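Side-chain contacts in chintase (Rhizomucor miehei, PDB 5YUQ), which hydrolyses the beta-1,4 linkages of chitin, probably in the active-site tunnel of a family 18 glycoside hydrolase barrel: residues I17-D20 against K21-H24; L349-L352 against E353-D356; E243-T246 against A247-L251; D182-G185 against I186-N190. One frame throughout, in Å; residues are numbered along the deposited sequence.

Interaction 1. Residues I17-D20 against K21-H24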
loop_
_atom_site.group_PDB
_atom_site.type_symbol
_atom_site.label_atom_id
_atom_site.label_comp_id
_atom_site.label_asym_id
_atom_site.label_seq_id
_atom_site.Cartn_x
_atom_site.Cartn_y
_atom_site.Cartn_z
ATOM N N ILE A 17 -18.393 1.172 8.121
ATOM C CA ILE A 17 -17.595 2.036 7.260
ATOM C C ILE A 17 -18.015 3.492 7.446
ATOM O O ILE A 17 -19.192 3.830 7.306
ATOM C CB ILE A 17 -17.739 1.618 5.783
ATOM C CG1 ILE A 17 -17.176 0.202 5.575
ATOM C CG2 ILE A 17 -17.034 2.607 4.867
ATOM C CD1 ILE A 17 -17.333 -0.317 4.154
ATOM N N ALA A 18 -17.055 4.350 7.787
ATOM C CA ALA A 18 -17.352 5.757 8.058
ATOM C C ALA A 18 -17.457 6.533 6.754
ATOM O O ALA A 18 -16.574 7.318 6.412
ATOM C CB ALA A 18 -16.287 6.366 8.958
ATOM N N TRP A 19 -18.554 6.313 6.040
ATOM C CA TRP A 19 -18.736 6.868 4.704
ATOM C C TRP A 19 -18.518 8.376 4.626
ATOM O O TRP A 19 -17.996 8.876 3.634
ATOM C CB TRP A 19 -20.136 6.532 4.193
ATOM C CG TRP A 19 -20.385 5.068 4.050
ATOM C CD1 TRP A 19 -21.163 4.284 4.849
ATOM C CD2 TRP A 19 -19.850 4.208 3.041
ATOM N NE1 TRP A 19 -21.149 2.987 4.393
ATOM C CE2 TRP A 19 -20.349 2.916 3.283
ATOM C CE3 TRP A 19 -19.000 4.411 1.948
ATOM C CZ2 TRP A 19 -20.021 1.827 2.475
ATOM C CZ3 TRP A 19 -18.685 3.333 1.146
ATOM C CH2 TRP A 19 -19.191 2.058 1.414
ATOM N N ASP A 20 -18.907 9.105 5.667
ATOM C CA ASP A 20 -18.813 10.564 5.611
ATOM C C ASP A 20 -17.380 11.064 5.764
ATOM O O ASP A 20 -17.105 12.246 5.574
ATOM C CB ASP A 20 -19.745 11.211 6.643
ATOM C CG ASP A 20 -21.206 11.030 6.291
ATOM O OD1 ASP A 20 -21.568 11.284 5.120
ATOM O OD2 ASP A 20 -21.991 10.619 7.173
ATOM N N LYS A 21 -16.468 10.152 6.082
ATOM C CA LYS A 21 -15.068 10.512 6.284
ATOM C C LYS A 21 -14.149 10.070 5.141
ATOM O O LYS A 21 -12.922 10.116 5.263
ATOM C CB LYS A 21 -14.575 9.956 7.627
ATOM C CG LYS A 21 -15.334 10.522 8.836
ATOM C CD LYS A 21 -14.939 9.806 10.124
ATOM C CE LYS A 21 -15.699 10.341 11.343
ATOM N NZ LYS A 21 -15.293 11.726 11.680
ATOM N N LEU A 22 -14.740 9.669 4.019
ATOM C CA LEU A 22 -13.945 9.206 2.878
ATOM C C LEU A 22 -14.671 9.463 1.577
ATOM O O LEU A 22 -15.881 9.696 1.574
ATOM C CB LEU A 22 -13.607 7.715 3.026
ATOM C CG LEU A 22 -14.768 6.729 3.217
ATOM C CD1 LEU A 22 -15.356 6.275 1.890
ATOM C CD2 LEU A 22 -14.310 5.535 4.020
ATOM N N ASP A 23 -13.936 9.401 0.474
ATOM C CA ASP A 23 -14.505 9.692 -0.837
ATOM C C ASP A 23 -14.587 8.471 -1.735
ATOM O O ASP A 23 -15.391 8.425 -2.662
ATOM C CB ASP A 23 -13.651 10.746 -1.539
ATOM C CG ASP A 23 -13.513 12.003 -0.726
ATOM O OD1 ASP A 23 -14.542 12.681 -0.528
ATOM O OD2 ASP A 23 -12.385 12.324 -0.297
ATOM N N HIS A 24 -13.742 7.487 -1.470
ATOM C CA HIS A 24 -13.518 6.412 -2.413
ATOM C C HIS A 24 -13.173 5.154 -1.634
ATOM O O HIS A 24 -12.301 5.183 -0.773
ATOM C CB HIS A 24 -12.351 6.830 -3.326
ATOM C CG HIS A 24 -12.009 5.852 -4.404
ATOM N ND1 HIS A 24 -10.733 5.753 -4.919
ATOM C CD2 HIS A 24 -12.766 4.975 -5.104
ATOM C CE1 HIS A 24 -10.716 4.841 -5.877
ATOM N NE2 HIS A 24 -11.936 4.357 -6.013
#
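Lys21 lies back against Ala18, and its side chain can be followed outward from the backbone. Its CB starts 3.5 Å from Ala18 O. With CG placed beside the backbone N and anti to the carbonyl carbon (chi1 -62°), the chain sets off past the peptide after Asp20, where CG comes 3.7 Å from Asp20 C. CD then reaches the methyl of Ala18, the two carbons 3.9 Å apart, so a small residue suits position 18: its CB supplies a low apolar surface for the lysine methylenes. A bend at the last torsion turns the ammonium group aside to Asn363 OD1, which accepts its hydrogen bond.

The backbone turns here, bringing Lys21 back beside Ala18. Lys21 N donates to Ala18 O at 2.9 Å, and a weak bond from Leu22 N to Trp19 O follows, so the chain curls through a short 3-10 segment. Ala18 is also the centre of an inverse gamma turn. The whole stretch belongs to the connection between barrel strands 4-9 and 24-32 of the family 18 TIM barrel, and His24 already begins the second of these strands.

Leu22 is buried, and its branches come back to the preceding residues. Its CD2 meets Ile17 CG2 at 4.1 Å, the two side chains crossing at about a right angle, while CD1 approaches Trp19 CE3 obliquely at 4.1 Å. The same Ile17 methyl sits over the centre of one Trp19 ring face, 3.6 Å above its plane.

Interaction 2. Residues L349-L352 against E353-D356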
loop_
_atom_site.group_PDB
_atom_site.type_symbol
_atom_site.label_atom_id
_atom_site.label_comp_id
_atom_site.label_asym_id
_atom_site.label_seq_id
_atom_site.Cartn_x
_atom_site.Cartn_y
_atom_site.Cartn_z
ATOM N N LEU A 349 -5.316 5.029 2.323
ATOM C CA LEU A 349 -4.941 4.348 3.550
ATOM C C LEU A 349 -5.063 2.840 3.407
ATOM O O LEU A 349 -5.982 2.343 2.755
ATOM C CB LEU A 349 -5.791 4.848 4.722
ATOM C CG LEU A 349 -7.287 4.530 4.667
ATOM C CD1 LEU A 349 -7.593 3.297 5.514
ATOM C CD2 LEU A 349 -8.127 5.710 5.127
ATOM N N TRP A 350 -4.121 2.131 4.021
ATOM C CA TRP A 350 -4.190 0.681 4.154
ATOM C C TRP A 350 -4.137 0.307 5.631
ATOM O O TRP A 350 -3.113 0.529 6.275
ATOM C CB TRP A 350 -3.006 -0.008 3.444
ATOM C CG TRP A 350 -3.117 -1.493 3.591
ATOM C CD1 TRP A 350 -2.746 -2.248 4.676
ATOM C CD2 TRP A 350 -3.701 -2.391 2.657
ATOM N NE1 TRP A 350 -3.055 -3.569 4.455
ATOM C CE2 TRP A 350 -3.640 -3.682 3.218
ATOM C CE3 TRP A 350 -4.257 -2.236 1.382
ATOM C CZ2 TRP A 350 -4.124 -4.806 2.551
ATOM C CZ3 TRP A 350 -4.736 -3.348 0.724
ATOM C CH2 TRP A 350 -4.669 -4.615 1.306
ATOM N N SER A 351 -5.206 -0.258 6.193
ATOM C CA SER A 351 -6.517 -0.400 5.572
ATOM C C SER A 351 -7.567 -0.077 6.643
ATOM O O SER A 351 -7.259 -0.022 7.842
ATOM C CB SER A 351 -6.708 -1.814 5.011
ATOM O OG SER A 351 -6.453 -2.784 6.017
ATOM N N LEU A 352 -8.805 0.135 6.209
ATOM C CA LEU A 352 -9.810 0.809 7.026
ATOM C C LEU A 352 -10.175 0.098 8.322
ATOM O O LEU A 352 -10.454 0.748 9.332
ATOM C CB LEU A 352 -11.064 1.064 6.179
ATOM C CG LEU A 352 -12.120 1.965 6.809
ATOM C CD1 LEU A 352 -11.512 3.298 7.204
ATOM C CD2 LEU A 352 -13.273 2.172 5.838
ATOM N N GLU A 353 -10.160 -1.230 8.309
ATOM C CA GLU A 353 -10.615 -1.974 9.480
ATOM C C GLU A 353 -9.621 -1.868 10.635
ATOM O O GLU A 353 -9.927 -2.255 11.757
ATOM C CB GLU A 353 -10.900 -3.437 9.113
ATOM C CG GLU A 353 -9.699 -4.374 9.188
ATOM C CD GLU A 353 -8.674 -4.158 8.096
ATOM O OE1 GLU A 353 -8.923 -3.393 7.132
ATOM O OE2 GLU A 353 -7.593 -4.780 8.189
ATOM N N MET A 354 -8.466 -1.320 10.351
ATOM C CA MET A 354 -7.404 -1.203 11.340
ATOM C C MET A 354 -7.541 -0.035 12.303
ATOM O O MET A 354 -6.903 -0.003 13.288
ATOM C CB MET A 354 -5.999 -1.127 10.682
ATOM C CG MET A 354 -5.697 -2.278 9.788
ATOM S SD MET A 354 -4.037 -1.894 9.041
ATOM C CE MET A 354 -3.715 -3.450 8.160
ATOM N N ASP A 355 -8.399 0.909 11.943
ATOM C CA ASP A 355 -8.616 2.083 12.777
ATOM C C ASP A 355 -9.384 1.678 14.026
ATOM O O ASP A 355 -10.032 0.625 14.054
ATOM C CB ASP A 355 -9.406 3.142 12.003
ATOM C CG ASP A 355 -9.130 4.549 12.494
ATOM O OD1 ASP A 355 -8.427 4.730 13.516
ATOM O OD2 ASP A 355 -9.628 5.482 11.855
ATOM N N ASP A 356 -9.302 2.502 15.063
ATOM C CA ASP A 356 -10.086 2.238 16.271
ATOM C C ASP A 356 -11.544 2.667 16.092
ATOM O O ASP A 356 -11.931 3.204 15.050
ATOM C CB ASP A 356 -9.434 2.882 17.504
ATOM C CG ASP A 356 -9.316 4.392 17.400
ATOM O OD1 ASP A 356 -10.189 5.033 16.768
ATOM O OD2 ASP A 356 -8.358 4.948 17.984
#
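Ser351 and Glu353 make the shortest polar link of this bend. Ser351 OG donates to Glu353 OE1 at 2.8 Å, meeting that oxygen on its syn side and only 19° out of the carboxylate plane. The glutamate can reach so near a neighbour because its chain folds back at chi2 (-71°), bringing the carboxylate back to the serine hydroxyl. Serine suits the place, since its hydroxyl is short enough to be held within the turn.

Backbone bonds shape the rest. Met354 N donates to Ser351 O at 3.1 Å, and a weak bond runs from Asp355 N to Leu352 O, giving a short 3-10 turn directly after the strand.

The sulfur interactions come from the extended chain of Met354. Its SD weakly accepts the N-H of Ser351, at 3.5 Å from that N, and also makes a Met-aromatic contact, lying 5.4 Å from the centroid of the five-membered ring of Trp350 and 56° off the ring normal.

Apolar contact is carried by the methyl at the end: Met354 CE lies 3.8 Å from Trp350 CD1. The same methyl also lies beside a hydroxyl, with Met354 CE 3.5 Å from Ser351 OG. Ser351 CB covers part of one Trp350 face, offset toward the rim. The peptide bond between Trp350 and Ser351 is cis, as is common in family 18 chitinases, where the equivalent tryptophan probably floors the substrate site.

Strand 346-350 runs between strands 4-9 and 228-240; Met354 packs on Phe234 and on Ile286 of strand 284-286, while Asp355 accepts the N-H groups of Leu361 and Leu362 in helix 360-363.

Interaction 3. Residues E243-T246 against A247-L251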
loop_
_atom_site.group_PDB
_atom_site.type_symbol
_atom_site.label_atom_id
_atom_site.label_comp_id
_atom_site.label_asym_id
_atom_site.label_seq_id
_atom_site.Cartn_x
_atom_site.Cartn_y
_atom_site.Cartn_z
ATOM N N GLU A 243 20.203 -4.832 20.566
ATOM C CA GLU A 243 20.452 -4.235 21.882
ATOM C C GLU A 243 19.275 -3.327 22.207
ATOM O O GLU A 243 18.496 -2.982 21.320
ATOM C CB GLU A 243 21.748 -3.420 21.866
ATOM C CG GLU A 243 23.008 -4.218 21.626
ATOM C CD GLU A 243 23.339 -5.150 22.760
ATOM O OE1 GLU A 243 22.955 -4.847 23.908
ATOM O OE2 GLU A 243 23.999 -6.181 22.503
ATOM N N PRO A 244 19.122 -2.936 23.474
ATOM C CA PRO A 244 17.960 -2.106 23.816
ATOM C C PRO A 244 17.992 -0.722 23.174
ATOM O O PRO A 244 19.068 -0.177 22.903
ATOM C CB PRO A 244 18.057 -1.982 25.341
ATOM C CG PRO A 244 18.808 -3.237 25.759
ATOM C CD PRO A 244 19.809 -3.463 24.670
ATOM N N ILE A 245 16.809 -0.178 22.913
ATOM C CA ILE A 245 16.682 1.220 22.540
ATOM C C ILE A 245 16.565 2.031 23.822
ATOM O O ILE A 245 15.925 1.602 24.785
ATOM C CB ILE A 245 15.476 1.436 21.615
ATOM C CG1 ILE A 245 15.840 1.004 20.193
ATOM C CG2 ILE A 245 15.008 2.896 21.640
ATOM C CD1 ILE A 245 14.704 1.159 19.203
ATOM N N THR A 246 17.237 3.178 23.850
ATOM C CA THR A 246 17.164 4.087 24.981
ATOM C C THR A 246 16.893 5.498 24.488
ATOM O O THR A 246 16.665 5.718 23.300
ATOM C CB THR A 246 18.476 4.097 25.793
ATOM O OG1 THR A 246 19.509 4.714 25.021
ATOM C CG2 THR A 246 18.899 2.686 26.179
ATOM N N ALA A 247 16.929 6.461 25.404
ATOM C CA ALA A 247 16.740 7.857 25.031
ATOM C C ALA A 247 17.881 8.342 24.146
ATOM O O ALA A 247 17.749 9.347 23.449
ATOM C CB ALA A 247 16.637 8.726 26.271
ATOM N N SER A 248 19.003 7.629 24.190
ATOM C CA SER A 248 20.210 8.032 23.473
ATOM C C SER A 248 20.369 7.380 22.106
ATOM O O SER A 248 21.080 7.906 21.257
ATOM C CB SER A 248 21.455 7.713 24.306
ATOM O OG SER A 248 21.559 8.567 25.429
ATOM N N THR A 249 19.729 6.234 21.891
ATOM C CA THR A 249 20.016 5.451 20.690
ATOM C C THR A 249 19.290 5.943 19.451
ATOM O O THR A 249 19.789 5.791 18.338
ATOM C CB THR A 249 19.653 3.976 20.859
ATOM O OG1 THR A 249 18.240 3.858 21.043
ATOM C CG2 THR A 249 20.394 3.366 22.042
ATOM N N GLY A 250 18.106 6.512 19.640
ATOM C CA GLY A 250 17.253 6.832 18.512
ATOM C C GLY A 250 16.678 5.546 17.952
ATOM O O GLY A 250 16.816 4.471 18.552
ATOM N N LEU A 251 16.041 5.655 16.791
ATOM C CA LEU A 251 15.358 4.532 16.164
ATOM C C LEU A 251 16.298 3.617 15.394
ATOM O O LEU A 251 16.082 2.407 15.331
ATOM C CB LEU A 251 14.281 5.068 15.209
ATOM C CG LEU A 251 13.636 4.091 14.218
ATOM C CD1 LEU A 251 12.823 3.029 14.950
ATOM C CD2 LEU A 251 12.752 4.849 13.215
HETATM O O HOH W 1 15.853 7.178 21.360
#
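Both Thr246 (chi1 69°) and Thr249 (chi1 64°) place their hydroxyl between the backbone N and the carbonyl carbon, which brings each OG1 close to main-chain N-H groups of the bend. Thr246 OG1 accepts from Ser248 N at 3.1 Å, the hallmark of an ST turn. In return Thr249 OG1 accepts from Thr246 N at 3.1 Å, and it donates a hydrogen bond to Gly250 O, 2.9 Å away, in the carbonyl plane and on a lone pair. One hydroxyl thus ties both sides of the bend, a task that suits a hydroxyl residue, which can accept and donate at once; Thr249 CG2 lies 3.4 Å from Thr246 OG1.

A weak bond joins Thr249 N to Thr246 O. Thr246 O also accepts from a water whose oxygen lies 2.6 Å away, and that water in turn accepts from Gly250 N, bridging a gap the backbone does not close itself. Gly250 has a positive phi (73°), easily adopted without a side chain. Ile245 crosses Thr249 at about a right angle, its CG2 3.4 Å from Thr249 OG1.

The bend lies in the long loop between strands 228-240 and 284-286, with Ile245 packed on Tyr316 and Val323, and Leu251 on Tyr314 and Val323, residues of strands 312-317 and 322-325.

Interaction 4. Residues D182-G185 against I186-N190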
loop_
_atom_site.group_PDB
_atom_site.type_symbol
_atom_site.label_atom_id
_atom_site.label_comp_id
_atom_site.label_asym_id
_atom_site.label_seq_id
_atom_site.Cartn_x
_atom_site.Cartn_y
_atom_site.Cartn_z
ATOM N N ASP A 182 5.682 -0.182 4.569
ATOM C CA ASP A 182 6.523 -1.372 4.482
ATOM C C ASP A 182 7.876 -1.015 3.883
ATOM O O ASP A 182 8.457 -1.797 3.128
ATOM C CB ASP A 182 5.864 -2.477 3.653
ATOM C CG ASP A 182 4.540 -2.921 4.217
ATOM O OD1 ASP A 182 4.287 -2.712 5.424
ATOM O OD2 ASP A 182 3.746 -3.487 3.444
ATOM N N VAL A 183 8.377 0.162 4.226
ATOM C CA VAL A 183 9.605 0.654 3.619
ATOM C C VAL A 183 10.812 -0.088 4.176
ATOM O O VAL A 183 11.673 -0.547 3.419
ATOM C CB VAL A 183 9.773 2.168 3.812
ATOM C CG1 VAL A 183 11.142 2.605 3.303
ATOM C CG2 VAL A 183 8.668 2.921 3.082
ATOM N N ASN A 184 10.865 -0.234 5.494
ATOM C CA ASN A 184 11.979 -0.937 6.105
ATOM C C ASN A 184 11.558 -2.243 6.753
ATOM O O ASN A 184 10.390 -2.427 7.106
ATOM C CB ASN A 184 12.682 -0.027 7.103
ATOM C CG ASN A 184 13.311 1.164 6.429
ATOM O OD1 ASN A 184 14.315 1.027 5.740
ATOM N ND2 ASN A 184 12.720 2.336 6.610
ATOM N N GLY A 185 12.509 -3.156 6.880
ATOM C CA GLY A 185 12.242 -4.428 7.518
ATOM C C GLY A 185 13.493 -5.254 7.681
ATOM O O GLY A 185 14.600 -4.721 7.781
ATOM N N ILE A 186 13.326 -6.569 7.770
ATOM C CA ILE A 186 14.508 -7.443 7.984
ATOM C C ILE A 186 15.571 -7.461 6.901
ATOM O O ILE A 186 16.622 -7.963 7.132
ATOM C CB ILE A 186 14.172 -8.917 8.250
ATOM C CG1 ILE A 186 13.414 -9.562 7.082
ATOM C CG2 ILE A 186 13.375 -9.037 9.507
ATOM C CD1 ILE A 186 13.368 -11.055 7.220
ATOM N N ARG A 187 15.251 -6.927 5.731
ATOM C CA ARG A 187 16.255 -6.873 4.677
ATOM C C ARG A 187 17.266 -5.767 4.961
ATOM O O ARG A 187 18.270 -5.633 4.267
ATOM C CB ARG A 187 15.604 -6.681 3.301
ATOM C CG ARG A 187 15.095 -7.978 2.667
ATOM C CD ARG A 187 14.087 -7.713 1.544
ATOM N NE ARG A 187 12.724 -8.056 1.952
ATOM C CZ ARG A 187 11.647 -7.328 1.671
ATOM N NH1 ARG A 187 11.763 -6.205 0.973
ATOM N NH2 ARG A 187 10.449 -7.722 2.086
ATOM N N ASP A 188 16.998 -4.987 6.001
ATOM C CA ASP A 188 17.876 -3.893 6.398
ATOM C C ASP A 188 18.633 -4.196 7.685
ATOM O O ASP A 188 18.113 -4.864 8.582
ATOM C CB ASP A 188 17.049 -2.630 6.590
ATOM C CG ASP A 188 16.361 -2.217 5.327
ATOM O OD1 ASP A 188 17.075 -1.757 4.417
ATOM O OD2 ASP A 188 15.128 -2.372 5.231
ATOM N N LYS A 189 19.861 -3.692 7.765
ATOM C CA LYS A 189 20.714 -3.882 8.941
ATOM C C LYS A 189 20.193 -3.188 10.203
ATOM O O LYS A 189 20.344 -3.711 11.310
ATOM C CB LYS A 189 22.133 -3.398 8.634
ATOM C CG LYS A 189 22.924 -4.314 7.703
ATOM C CD LYS A 189 23.738 -5.337 8.485
ATOM C CE LYS A 189 24.496 -6.284 7.562
ATOM N NZ LYS A 189 23.570 -7.204 6.839
ATOM N N ASN A 190 19.589 -2.015 10.031
ATOM C CA ASN A 190 19.064 -1.228 11.139
ATOM C C ASN A 190 17.555 -1.133 11.060
ATOM O O ASN A 190 16.968 -1.270 9.982
ATOM C CB ASN A 190 19.648 0.193 11.122
ATOM C CG ASN A 190 21.127 0.220 11.408
ATOM O OD1 ASN A 190 21.611 -0.505 12.276
ATOM N ND2 ASN A 190 21.859 1.065 10.690
HETATM O O HOH W 2 13.329 -3.423 3.233
HETATM O O HOH W 3 14.541 -2.261 9.053
#
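The Asn184 amide and the Asp188 carboxylate meet with their planes 69° apart, the side chains crossing at about a right angle. Asn184 OD1 and Asp188 OD2 come within 3.5 Å, yet both are acceptors and the amide is bonded elsewhere, OD1 to Glu207 N and ND2 to Ala193 O, which fixes its rotation. Asp188 OD2 turns its anti lone pair to Gly185 N, 3.2 Å away.

Asp188 reaches back in this way because its CG lies beside its own backbone N, and that same N donates to Gly185 O at 3.0 Å. The backbone bond closes a type I turn from Gly185 to Asp188, and the carboxylate bond braces it. Gly185 is almost fully extended (phi -174°, psi -155°), a conformation that comes readily to a residue without a side chain. A water donates to Gly185 O and to Asn190 O, 2.8 Å from each, linking the turn to the residues that follow. The nearby Glu207 OE2, a like charge close to Asp188 OD1, may raise the proton affinity of one of the acids.

The turn belongs to the long loop between strand 175-178 and helix 211-220; Asp182 ties its start to Arg237 and Tyr235 of strand 228-240.

Overall arrangement
Interactions 1 and 2 are neighbours on the same side of the chain's centre and touch through apolar branches: Ile17 CG2 and Leu352 CD2 are 3.9 Å apart. Interaction 2 is the most buried of the four, at the end of a barrel strand, where sulfur and aromatic groups mix with polar bonds; interaction 1 is partly buried, with leucine and tryptophan buried and Asp20 exposed. Interactions 3 and 4 belong to two other loops, between these two in sequence, with centres about 17 Å apart, and hold their bends by hydroxyl or carboxylate bonds to the backbone and by bridging waters. Strand 228-240 is shared: interaction 2 packs on it, and Asp182 of interaction 4 forms a salt bridge with its Arg237.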